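PDB 1OMO: alanine dehydrogenase from Archaeoglobus fulgidus, which catalyses the NAD-dependent oxidative deamination of L-alanine to pyruvate and the reverse reductive amination, and works as a homodimer. Local coordinates for residues A[133-136]-A[137-141]; A[99-102]-A[103-106]; A[186-189]-A[190-193]. All coordinates share one frame; numbering follows the deposited sequence.

Contact 1 of 3, residues A[133-136]-A[137-141]; sequences CGTQ and AYFQL. With NAD (nicotinamide-adenine-dinucleotide), chain D.
T135 and F139, one helical turn apart, run side by side and point the same way, and the methyl of T135 lies beside the ring, CG2 3.5 Å from CE1 of F139. The T135 carbonyl oxygen meets the edge of that ring, near its plane. The ring of Y138 is also met at its edge by carbonyls, the O of G134 coming 3.2 Å from its CD1. With CG set anti to its carbonyl carbon (chi1 -69°), this ring is laid back along the turn before the helix; it also packs edge-to-face with Y169 and F166. A137 offers only a methyl, which touches CA of C133 at 3.8 Å; so small a residue lets the first turn sit close on F130 and F166.

Among the polar side chains, Q136 bends at chi2 and brings its OE1 3.1 Å from NE2 of Q140, the two amide planes 76° apart. Its own NE2 makes a weak hydrogen bond to the S106 carbonyl.

Backbone bonding begins loosely. The amides of A137, Y138 and F139 give weak bonds to the carbonyls of G134 and T135, and only with Q140 N to Q136 O, 2.9 Å, does it become regular.

Amides at the helix start take part in holding the cofactor. Q136 N bonds to O1N of NAD at 2.5 Å, and T135 N more weakly to O2A at 3.4 Å. G134, the N-cap, suits its place because a side chain would run into NAD O5B. This is the diphosphate-binding turn of a Rossmann beta-alpha-beta unit, strand 127-131, helix 135-147 and strand 152-156, with G134 and A137 fitting its GxGxxA pattern.

Contact 2 of 3, residues A[99-102]-A[103-106]; sequences MDAT and YTTS
D100 reaches forward with its carboxylate to meet the backbone of Y103, whose N bonds to OD2 at 3.3 Å, almost straight at 178°. CG stands anti to the D100 nitrogen (chi1 163°), which carries both oxygens over the start of the helix. OD1 takes two bonds from T102: T102 N comes from above the carboxylate plane at 2.8 Å, closing an Asx turn, while T102 OG1 meets the syn lone pair of OD1. With an alanine here, the amides of T102 and Y103 would probably lose these acceptors, and the T102 hydroxyl one of its partners.

A second group of bonds converges on the carbonyl of A101, the N-cap residue. T105 OG1 donates to A101 O at 2.5 Å, and T105 N adds a weak bond. A threonine suits this place, since the same hydroxyl is also hydrogen-bonded to K65, the inferred proton donor/acceptor.

Water completes the turn. One molecule accepts from T104 N and donates to both O and OD2 of D100; a second water lies 2.6 Å from T104 OG1 and donates to D100 O.

The chemistry implies that a buried carboxylate is gripped by two backbone amides, the T102 hydroxyl and a water at a helix start, whose dipole would probably favour its negative charge, and is consistent with T105 helping to position K65.

Contact 3 of 3, residues A[186-189]-A[190-193]; sequences SRCD and VLVT
C188 and L191 meet through sulfur and methylene, SG lying 3.5 Å from CB of L191. The sulfur sits between the backbone N and the carbonyl carbon of its own residue (chi1 57°), and this turns it in over the strand, where it also comes 3.2 Å from the V190 carbonyl oxygen. A small thiol fits here, compact enough to fill the angle of the turn. Farther along, L191 sends CD1 against the backbone of S186, 3.8 Å from its CA, while CD2 lies 4.3 Å from CB of that serine. Its CG is anti to the backbone N (chi1 174°), an extended start that lets the branched end bridge from the strand to the end of the preceding helix.

Round this first shell, polar side chains fix the loop. S186 turns its hydroxyl back to the A182 carbonyl, within helix 182-185. D189 makes a salt bridge with R122 while its other oxygen accepts from the amides of S126 and V127. An aspartate suits that position, its two oxygens serving a charged partner and a pair of backbone N-H groups together.

The strand itself is held on both flanks by backbone bonds: V190 pairs with G129, and L191 with H212 and N214. The beta-branched V190 and the L191 chain turn to different partners, V190 to F128 and A121, L191 to I131. Such a helix-loop-strand entry is typical of the Rossmann domain, where strand 190-193 runs parallel between strands 127-131 and 212-215 in the central sheet.

Contacts 1 and 3 are mostly buried and belong to the NAD domain, joined where CG of Q140 lies 3.3 Å from CG1 of V192: helix 135-147 packs on strand 190-193. Contact 2, only partly buried, leads from the mixed sheet into helix 102-120 and abuts contact 1 through S106, which touches T135 and F139. Contacts 2 and 3 do not meet, their nearest atoms being about 11 Å apart. The chemistry follows place: contact 1 presents helix-start amides to the cofactor, contact 2 supplies its helix start with an aspartate and waters beside the second subunit's F320, and contact 3 is apolar inside, with salt bridges outside.

Contact 1 of 3, residues A[133-136]-A[137-141]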
ATOM      1  N   CYS A 133      11.221 -25.324  13.844  1.00 18.01           N
ATOM      2  CA  CYS A 133      12.547 -25.331  13.242  1.00 17.94           C
ATOM      3  C   CYS A 133      12.495 -25.104  11.739  1.00 19.33           C
ATOM      4  O   CYS A 133      13.244 -25.733  10.989  1.00 22.11           O
ATOM      5  CB  CYS A 133      13.285 -26.650  13.558  1.00 16.54           C
ATOM      6  SG  CYS A 133      13.552 -26.972  15.354  1.00 19.77           S
ATOM      7  N   GLY A 134      11.589 -24.217  11.312  1.00 18.87           N
ATOM      8  CA  GLY A 134      11.469 -23.837   9.910  1.00 17.17           C
ATOM      9  C   GLY A 134      12.408 -22.656   9.592  1.00 19.50           C
ATOM     10  O   GLY A 134      13.307 -22.318  10.377  1.00 19.52           O
ATOM     11  N   THR A 135      12.176 -22.013   8.458  1.00 17.66           N
ATOM     12  CA  THR A 135      12.997 -20.920   7.997  1.00 19.13           C
ATOM     13  C   THR A 135      13.360 -19.860   9.013  1.00 19.55           C
ATOM     14  O   THR A 135      14.526 -19.571   9.235  1.00 19.81           O
ATOM     15  CB  THR A 135      12.335 -20.226   6.803  1.00 20.18           C
ATOM     16  OG1 THR A 135      12.275 -21.144   5.705  1.00 23.04           O
ATOM     17  CG2 THR A 135      13.125 -18.988   6.393  1.00 19.62           C
ATOM     18  N   GLN A 136      12.355 -19.257   9.614  1.00 19.62           N
ATOM     19  CA  GLN A 136      12.596 -18.213  10.578  1.00 19.51           C
ATOM     20  C   GLN A 136      13.485 -18.653  11.738  1.00 20.79           C
ATOM     21  O   GLN A 136      14.281 -17.832  12.247  1.00 21.58           O
ATOM     22  CB  GLN A 136      11.276 -17.652  11.097  1.00 17.58           C
ATOM     23  CG  GLN A 136      11.513 -16.470  12.009  1.00 21.08           C
ATOM     24  CD  GLN A 136      12.483 -15.457  11.393  1.00 23.90           C
ATOM     25  OE1 GLN A 136      13.302 -14.843  12.104  1.00 17.33           O
ATOM     26  NE2 GLN A 136      12.391 -15.273  10.059  1.00 23.49           N
ATOM     27  N   ALA A 137      13.383 -19.915  12.171  1.00 18.38           N
ATOM     28  CA  ALA A 137      14.223 -20.341  13.286  1.00 18.35           C
ATOM     29  C   ALA A 137      15.695 -20.143  12.945  1.00 19.31           C
ATOM     30  O   ALA A 137      16.463 -19.681  13.791  1.00 16.41           O
ATOM     31  CB  ALA A 137      13.973 -21.810  13.656  1.00 18.56           C
ATOM     32  N   TYR A 138      16.083 -20.499  11.716  1.00 17.84           N
ATOM     33  CA  TYR A 138      17.469 -20.328  11.300  1.00 18.52           C
ATOM     34  C   TYR A 138      17.872 -18.852  11.388  1.00 19.48           C
ATOM     35  O   TYR A 138      18.937 -18.531  11.929  1.00 19.83           O
ATOM     36  CB  TYR A 138      17.695 -20.843   9.873  1.00 16.79           C
ATOM     37  CG  TYR A 138      17.587 -22.356   9.735  1.00 20.10           C
ATOM     38  CD1 TYR A 138      16.338 -22.985   9.591  1.00 20.69           C
ATOM     39  CD2 TYR A 138      18.739 -23.172   9.765  1.00 19.88           C
ATOM     40  CE1 TYR A 138      16.238 -24.387   9.472  1.00 19.03           C
ATOM     41  CE2 TYR A 138      18.651 -24.541   9.651  1.00 18.55           C
ATOM     42  CZ  TYR A 138      17.402 -25.150   9.500  1.00 21.90           C
ATOM     43  OH  TYR A 138      17.333 -26.521   9.370  1.00 18.48           O
ATOM     44  N   PHE A 139      17.024 -17.950  10.895  1.00 18.43           N
ATOM     45  CA  PHE A 139      17.375 -16.537  10.962  1.00 19.49           C
ATOM     46  C   PHE A 139      17.462 -16.032  12.386  1.00 19.39           C
ATOM     47  O   PHE A 139      18.282 -15.188  12.691  1.00 17.74           O
ATOM     48  CB  PHE A 139      16.392 -15.681  10.180  1.00 17.53           C
ATOM     49  CG  PHE A 139      16.543 -15.820   8.703  1.00 20.81           C
ATOM     50  CD1 PHE A 139      15.822 -16.792   8.002  1.00 19.56           C
ATOM     51  CD2 PHE A 139      17.451 -15.019   8.015  1.00 19.89           C
ATOM     52  CE1 PHE A 139      16.003 -16.965   6.653  1.00 19.74           C
ATOM     53  CE2 PHE A 139      17.644 -15.179   6.655  1.00 20.37           C
ATOM     54  CZ  PHE A 139      16.919 -16.159   5.961  1.00 20.79           C
ATOM     55  N   GLN A 140      16.619 -16.553  13.259  1.00 19.58           N
ATOM     56  CA  GLN A 140      16.658 -16.123  14.641  1.00 20.33           C
ATOM     57  C   GLN A 140      18.007 -16.601  15.234  1.00 21.26           C
ATOM     58  O   GLN A 140      18.715 -15.832  15.888  1.00 21.58           O
ATOM     59  CB  GLN A 140      15.483 -16.737  15.376  1.00 20.19           C
ATOM     60  CG  GLN A 140      15.072 -16.011  16.595  1.00 24.96           C
ATOM     61  CD  GLN A 140      14.227 -14.763  16.325  1.00 23.76           C
ATOM     62  OE1 GLN A 140      14.087 -13.929  17.207  1.00 24.54           O
ATOM     63  NE2 GLN A 140      13.661 -14.641  15.128  1.00 22.34           N
ATOM     64  N   LEU A 141      18.347 -17.868  14.982  1.00 19.12           N
ATOM     65  CA  LEU A 141      19.580 -18.479  15.465  1.00 19.18           C
ATOM     66  C   LEU A 141      20.790 -17.656  15.040  1.00 20.84           C
ATOM     67  O   LEU A 141      21.643 -17.366  15.858  1.00 20.91           O
ATOM     68  CB  LEU A 141      19.697 -19.901  14.906  1.00 21.10           C
ATOM     69  CG  LEU A 141      20.815 -20.898  15.264  1.00 22.49           C
ATOM     70  CD1 LEU A 141      22.010 -20.602  14.447  1.00 24.61           C
ATOM     71  CD2 LEU A 141      21.154 -20.864  16.748  1.00 18.94           C
TER
HETATM   72  PA  NAD D 400       7.874 -22.609   8.023  1.00 42.62           P
HETATM   73  O1A NAD D 400       6.628 -23.288   7.590  1.00 41.84           O
HETATM   74  O2A NAD D 400       9.166 -22.854   7.232  1.00 43.02           O
HETATM   75  O5B NAD D 400       8.324 -22.751   9.606  1.00 39.47           O
HETATM   76  C5B NAD D 400       7.363 -23.150  10.671  1.00 35.24           C
HETATM   77  C4B NAD D 400       7.900 -24.469  11.285  1.00 32.55           C
HETATM   78  O4B NAD D 400       6.910 -24.756  12.368  1.00 28.95           O
HETATM   79  C3B NAD D 400       7.822 -25.790  10.381  1.00 31.27           C
HETATM   80  O3B NAD D 400       9.148 -26.449  10.294  1.00 28.82           O
HETATM   81  C2B NAD D 400       6.739 -26.683  11.033  1.00 28.97           C
HETATM   82  O2B NAD D 400       6.798 -28.053  10.871  1.00 27.63           O
HETATM   83  C1B NAD D 400       6.790 -26.153  12.499  1.00 29.36           C
HETATM   84  N9A NAD D 400       5.554 -26.298  13.210  1.00 28.41           N
HETATM   85  C8A NAD D 400       4.238 -26.134  12.825  1.00 30.16           C
HETATM   86  N7A NAD D 400       3.377 -26.346  13.798  1.00 31.29           N
HETATM   87  C5A NAD D 400       4.066 -26.665  14.885  1.00 26.49           C
HETATM   88  C6A NAD D 400       3.652 -26.987  16.251  1.00 26.41           C
HETATM   89  N6A NAD D 400       2.391 -27.033  16.599  1.00 24.99           N
HETATM   90  N1A NAD D 400       4.692 -27.255  17.124  1.00 24.17           N
HETATM   91  C2A NAD D 400       6.001 -27.227  16.781  1.00 27.02           C
HETATM   92  N3A NAD D 400       6.447 -26.927  15.474  1.00 25.01           N
HETATM   93  C4A NAD D 400       5.441 -26.635  14.567  1.00 27.03           C
HETATM   94  O3  NAD D 400       7.811 -20.959   8.241  1.00 35.43           O
HETATM   95  PN  NAD D 400       8.931 -19.749   8.651  1.00 38.15           P
HETATM   96  O1N NAD D 400      10.200 -20.436   9.086  1.00 40.39           O
HETATM   97  O2N NAD D 400       8.913 -18.686   7.572  1.00 37.75           O
HETATM   98  O5D NAD D 400       8.132 -19.186  10.024  1.00 39.15           O
HETATM   99  C5D NAD D 400       6.596 -19.070   9.707  1.00 41.45           C
HETATM  100  C4D NAD D 400       5.840 -18.388  10.800  1.00 44.01           C
HETATM  101  O4D NAD D 400       6.512 -17.028  11.036  1.00 45.94           O
HETATM  102  C3D NAD D 400       4.357 -18.032  10.467  1.00 43.52           C
HETATM  103  O3D NAD D 400       3.547 -17.909  11.651  1.00 42.92           O
HETATM  104  C2D NAD D 400       4.555 -16.705   9.727  1.00 42.97           C
HETATM  105  O2D NAD D 400       3.378 -16.060   9.365  1.00 41.14           O
HETATM  106  C1D NAD D 400       5.535 -15.950  10.744  1.00 44.29           C
HETATM  107  N1N NAD D 400       6.448 -14.857  10.258  1.00 44.63           N
HETATM  108  C2N NAD D 400       6.362 -13.655  11.087  1.00 44.12           C
HETATM  109  C3N NAD D 400       7.360 -12.663  10.776  1.00 44.92           C
HETATM  110  C7N NAD D 400       7.245 -11.310  11.704  1.00 45.93           C
HETATM  111  O7N NAD D 400       7.720 -10.232  11.246  1.00 46.39           O
HETATM  112  N7N NAD D 400       6.658 -11.422  12.939  1.00 46.40           N
HETATM  113  C4N NAD D 400       8.375 -12.760   9.795  1.00 43.63           C
HETATM  114  C5N NAD D 400       8.342 -14.010   9.053  1.00 43.73           C
HETATM  115  C6N NAD D 400       7.406 -15.030   9.285  1.00 44.10           C

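Contact 2 of 3, residues A[99-102]-A[103-106]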
ATOM      1  N   MET A  99      12.626  -4.206  -5.643  1.00 21.18           N
ATOM      2  CA  MET A  99      13.419  -5.368  -5.202  1.00 19.31           C
ATOM      3  C   MET A  99      12.619  -6.499  -4.579  1.00 17.58           C
ATOM      4  O   MET A  99      11.503  -6.322  -4.086  1.00 16.83           O
ATOM      5  CB  MET A  99      14.381  -5.037  -4.065  1.00 22.35           C
ATOM      6  CG  MET A  99      13.956  -4.264  -2.880  1.00 30.22           C
ATOM      7  SD  MET A  99      15.542  -3.893  -2.025  1.00 27.44           S
ATOM      8  CE  MET A  99      15.904  -2.418  -2.937  1.00 33.61           C
ATOM      9  N   ASP A 100      13.257  -7.653  -4.526  1.00 16.72           N
ATOM     10  CA  ASP A 100      12.668  -8.785  -3.857  1.00 17.94           C
ATOM     11  C   ASP A 100      12.786  -8.438  -2.377  1.00 18.20           C
ATOM     12  O   ASP A 100      13.837  -7.974  -1.913  1.00 21.02           O
ATOM     13  CB  ASP A 100      13.473 -10.068  -4.068  1.00 16.50           C
ATOM     14  CG  ASP A 100      13.098 -11.144  -3.041  1.00 17.70           C
ATOM     15  OD1 ASP A 100      11.914 -11.466  -2.971  1.00 20.70           O
ATOM     16  OD2 ASP A 100      13.950 -11.658  -2.297  1.00 15.74           O
ATOM     17  N   ALA A 101      11.719  -8.636  -1.635  1.00 16.29           N
ATOM     18  CA  ALA A 101      11.771  -8.404  -0.201  1.00 17.64           C
ATOM     19  C   ALA A 101      11.431  -9.750   0.477  1.00 16.88           C
ATOM     20  O   ALA A 101      11.140  -9.790   1.680  1.00 17.62           O
ATOM     21  CB  ALA A 101      10.772  -7.314   0.216  1.00 11.49           C
ATOM     22  N   THR A 102      11.483 -10.849  -0.285  1.00 17.97           N
ATOM     23  CA  THR A 102      11.122 -12.147   0.298  1.00 18.39           C
ATOM     24  C   THR A 102      12.197 -12.535   1.284  1.00 18.50           C
ATOM     25  O   THR A 102      11.934 -12.809   2.440  1.00 19.25           O
ATOM     26  CB  THR A 102      10.955 -13.265  -0.767  1.00 19.23           C
ATOM     27  OG1 THR A 102       9.904 -12.916  -1.678  1.00 19.53           O
ATOM     28  CG2 THR A 102      10.573 -14.614  -0.083  1.00 19.95           C
ATOM     29  N   TYR A 103      13.429 -12.511   0.825  1.00 17.61           N
ATOM     30  CA  TYR A 103      14.520 -12.849   1.695  1.00 17.66           C
ATOM     31  C   TYR A 103      14.734 -11.848   2.818  1.00 17.20           C
ATOM     32  O   TYR A 103      14.974 -12.247   3.955  1.00 16.36           O
ATOM     33  CB  TYR A 103      15.787 -12.976   0.869  1.00 17.62           C
ATOM     34  CG  TYR A 103      17.055 -13.151   1.669  1.00 19.97           C
ATOM     35  CD1 TYR A 103      17.944 -12.090   1.835  1.00 19.84           C
ATOM     36  CD2 TYR A 103      17.410 -14.399   2.195  1.00 18.90           C
ATOM     37  CE1 TYR A 103      19.157 -12.266   2.495  1.00 18.13           C
ATOM     38  CE2 TYR A 103      18.605 -14.575   2.849  1.00 18.62           C
ATOM     39  CZ  TYR A 103      19.470 -13.503   2.994  1.00 17.74           C
ATOM     40  OH  TYR A 103      20.650 -13.670   3.670  1.00 20.26           O
ATOM     41  N   THR A 104      14.644 -10.549   2.525  1.00 15.83           N
ATOM     42  CA  THR A 104      14.905  -9.574   3.564  1.00 14.80           C
ATOM     43  C   THR A 104      13.825  -9.526   4.602  1.00 15.76           C
ATOM     44  O   THR A 104      14.028  -8.965   5.664  1.00 17.76           O
ATOM     45  CB  THR A 104      15.157  -8.120   3.012  1.00 14.31           C
ATOM     46  OG1 THR A 104      14.083  -7.709   2.150  1.00 12.67           O
ATOM     47  CG2 THR A 104      16.513  -8.055   2.266  1.00 12.08           C
ATOM     48  N   THR A 105      12.658 -10.084   4.300  1.00 17.62           N
ATOM     49  CA  THR A 105      11.586 -10.101   5.302  1.00 16.31           C
ATOM     50  C   THR A 105      12.023 -11.108   6.394  1.00 15.68           C
ATOM     51  O   THR A 105      11.895 -10.840   7.595  1.00 13.72           O
ATOM     52  CB  THR A 105      10.226 -10.527   4.669  1.00 17.99           C
ATOM     53  OG1 THR A 105       9.764  -9.485   3.802  1.00 17.24           O
ATOM     54  CG2 THR A 105       9.184 -10.826   5.733  1.00 15.00           C
ATOM     55  N   SER A 106      12.580 -12.245   5.974  1.00 15.17           N
ATOM     56  CA  SER A 106      13.044 -13.268   6.934  1.00 15.46           C
ATOM     57  C   SER A 106      14.256 -12.728   7.699  1.00 16.00           C
ATOM     58  O   SER A 106      14.340 -12.844   8.931  1.00 16.22           O
ATOM     59  CB  SER A 106      13.449 -14.567   6.210  1.00 12.98           C
ATOM     60  OG  SER A 106      12.306 -15.335   5.893  1.00 15.31           O
TER
HETATM   61  O   HOH W   1      14.368  -5.735   0.437  1.00 23.07           O
HETATM   62  O   HOH W   2      14.944  -9.934  -0.241  1.00 26.30           O
HETATM   63  O   HOH W   3      10.027 -14.188   3.890  1.00 36.54           O

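Contact 3 of 3, residues A[186-189]-A[190-193]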
ATOM      1  N   SER A 186      11.534 -25.923  25.916  1.00 23.56           N
ATOM      2  CA  SER A 186      11.042 -24.716  26.590  1.00 23.97           C
ATOM      3  C   SER A 186      11.842 -24.311  27.823  1.00 23.74           C
ATOM      4  O   SER A 186      11.746 -23.182  28.302  1.00 24.75           O
ATOM      5  CB  SER A 186       9.604 -24.916  27.030  1.00 23.17           C
ATOM      6  OG  SER A 186       8.812 -25.233  25.921  1.00 25.34           O
ATOM      7  N   ARG A 187      12.605 -25.257  28.341  1.00 23.28           N
ATOM      8  CA  ARG A 187      13.444 -25.060  29.513  1.00 23.12           C
ATOM      9  C   ARG A 187      14.743 -24.499  28.986  1.00 19.59           C
ATOM     10  O   ARG A 187      15.579 -25.246  28.496  1.00 21.66           O
ATOM     11  CB  ARG A 187      13.655 -26.422  30.192  1.00 25.57           C
ATOM     12  CG  ARG A 187      14.685 -26.443  31.288  1.00 32.04           C
ATOM     13  CD  ARG A 187      14.500 -27.691  32.134  1.00 37.30           C
ATOM     14  NE  ARG A 187      13.215 -27.672  32.828  1.00 39.47           N
ATOM     15  CZ  ARG A 187      12.324 -28.651  32.765  1.00 42.66           C
ATOM     16  NH1 ARG A 187      11.179 -28.547  33.431  1.00 43.77           N
ATOM     17  NH2 ARG A 187      12.581 -29.732  32.036  1.00 44.07           N
ATOM     18  N   CYS A 188      14.909 -23.185  29.086  1.00 18.15           N
ATOM     19  CA  CYS A 188      16.099 -22.527  28.556  1.00 18.43           C
ATOM     20  C   CYS A 188      16.194 -21.104  29.068  1.00 18.28           C
ATOM     21  O   CYS A 188      15.347 -20.677  29.834  1.00 22.34           O
ATOM     22  CB  CYS A 188      16.007 -22.491  27.029  1.00 19.29           C
ATOM     23  SG  CYS A 188      14.504 -21.650  26.462  1.00 21.33           S
ATOM     24  N   ASP A 189      17.206 -20.357  28.647  1.00 18.66           N
ATOM     25  CA  ASP A 189      17.315 -18.947  29.068  1.00 19.11           C
ATOM     26  C   ASP A 189      16.604 -18.025  28.035  1.00 17.31           C
ATOM     27  O   ASP A 189      16.002 -17.016  28.394  1.00 15.66           O
ATOM     28  CB  ASP A 189      18.789 -18.535  29.198  1.00 20.96           C
ATOM     29  CG  ASP A 189      19.616 -19.536  30.019  1.00 23.55           C
ATOM     30  OD1 ASP A 189      19.189 -19.897  31.138  1.00 24.01           O
ATOM     31  OD2 ASP A 189      20.690 -19.961  29.536  1.00 24.27           O
ATOM     32  N   VAL A 190      16.680 -18.410  26.758  1.00 18.08           N
ATOM     33  CA  VAL A 190      16.077 -17.689  25.633  1.00 17.09           C
ATOM     34  C   VAL A 190      15.292 -18.735  24.832  1.00 18.36           C
ATOM     35  O   VAL A 190      15.864 -19.726  24.347  1.00 18.48           O
ATOM     36  CB  VAL A 190      17.184 -17.042  24.728  1.00 16.46           C
ATOM     37  CG1 VAL A 190      16.560 -16.364  23.490  1.00 15.35           C
ATOM     38  CG2 VAL A 190      17.980 -16.000  25.558  1.00 15.05           C
ATOM     39  N   LEU A 191      13.982 -18.517  24.721  1.00 16.67           N
ATOM     40  CA  LEU A 191      13.089 -19.423  24.001  1.00 18.01           C
ATOM     41  C   LEU A 191      12.520 -18.697  22.765  1.00 16.61           C
ATOM     42  O   LEU A 191      11.886 -17.654  22.895  1.00 19.54           O
ATOM     43  CB  LEU A 191      11.953 -19.872  24.948  1.00 15.92           C
ATOM     44  CG  LEU A 191      10.794 -20.733  24.402  1.00 19.27           C
ATOM     45  CD1 LEU A 191      11.315 -22.095  23.916  1.00 15.27           C
ATOM     46  CD2 LEU A 191       9.730 -20.938  25.502  1.00 16.82           C
ATOM     47  N   VAL A 192      12.772 -19.255  21.586  1.00 16.39           N
ATOM     48  CA  VAL A 192      12.327 -18.705  20.306  1.00 15.02           C
ATOM     49  C   VAL A 192      11.133 -19.508  19.743  1.00 17.27           C
ATOM     50  O   VAL A 192      11.341 -20.608  19.240  1.00 20.18           O
ATOM     51  CB  VAL A 192      13.460 -18.816  19.263  1.00 12.85           C
ATOM     52  CG1 VAL A 192      13.033 -18.178  17.961  1.00 10.74           C
ATOM     53  CG2 VAL A 192      14.742 -18.210  19.806  1.00 13.00           C
ATOM     54  N   THR A 193       9.903 -18.993  19.812  1.00 17.64           N
ATOM     55  CA  THR A 193       8.761 -19.734  19.259  1.00 16.25           C
ATOM     56  C   THR A 193       8.526 -19.237  17.835  1.00 17.16           C
ATOM     57  O   THR A 193       8.324 -18.074  17.596  1.00 18.97           O
ATOM     58  CB  THR A 193       7.507 -19.577  20.115  1.00 15.55           C
ATOM     59  OG1 THR A 193       7.058 -18.237  20.044  1.00 14.81           O
ATOM     60  CG2 THR A 193       7.813 -19.957  21.600  1.00 16.99           C
TER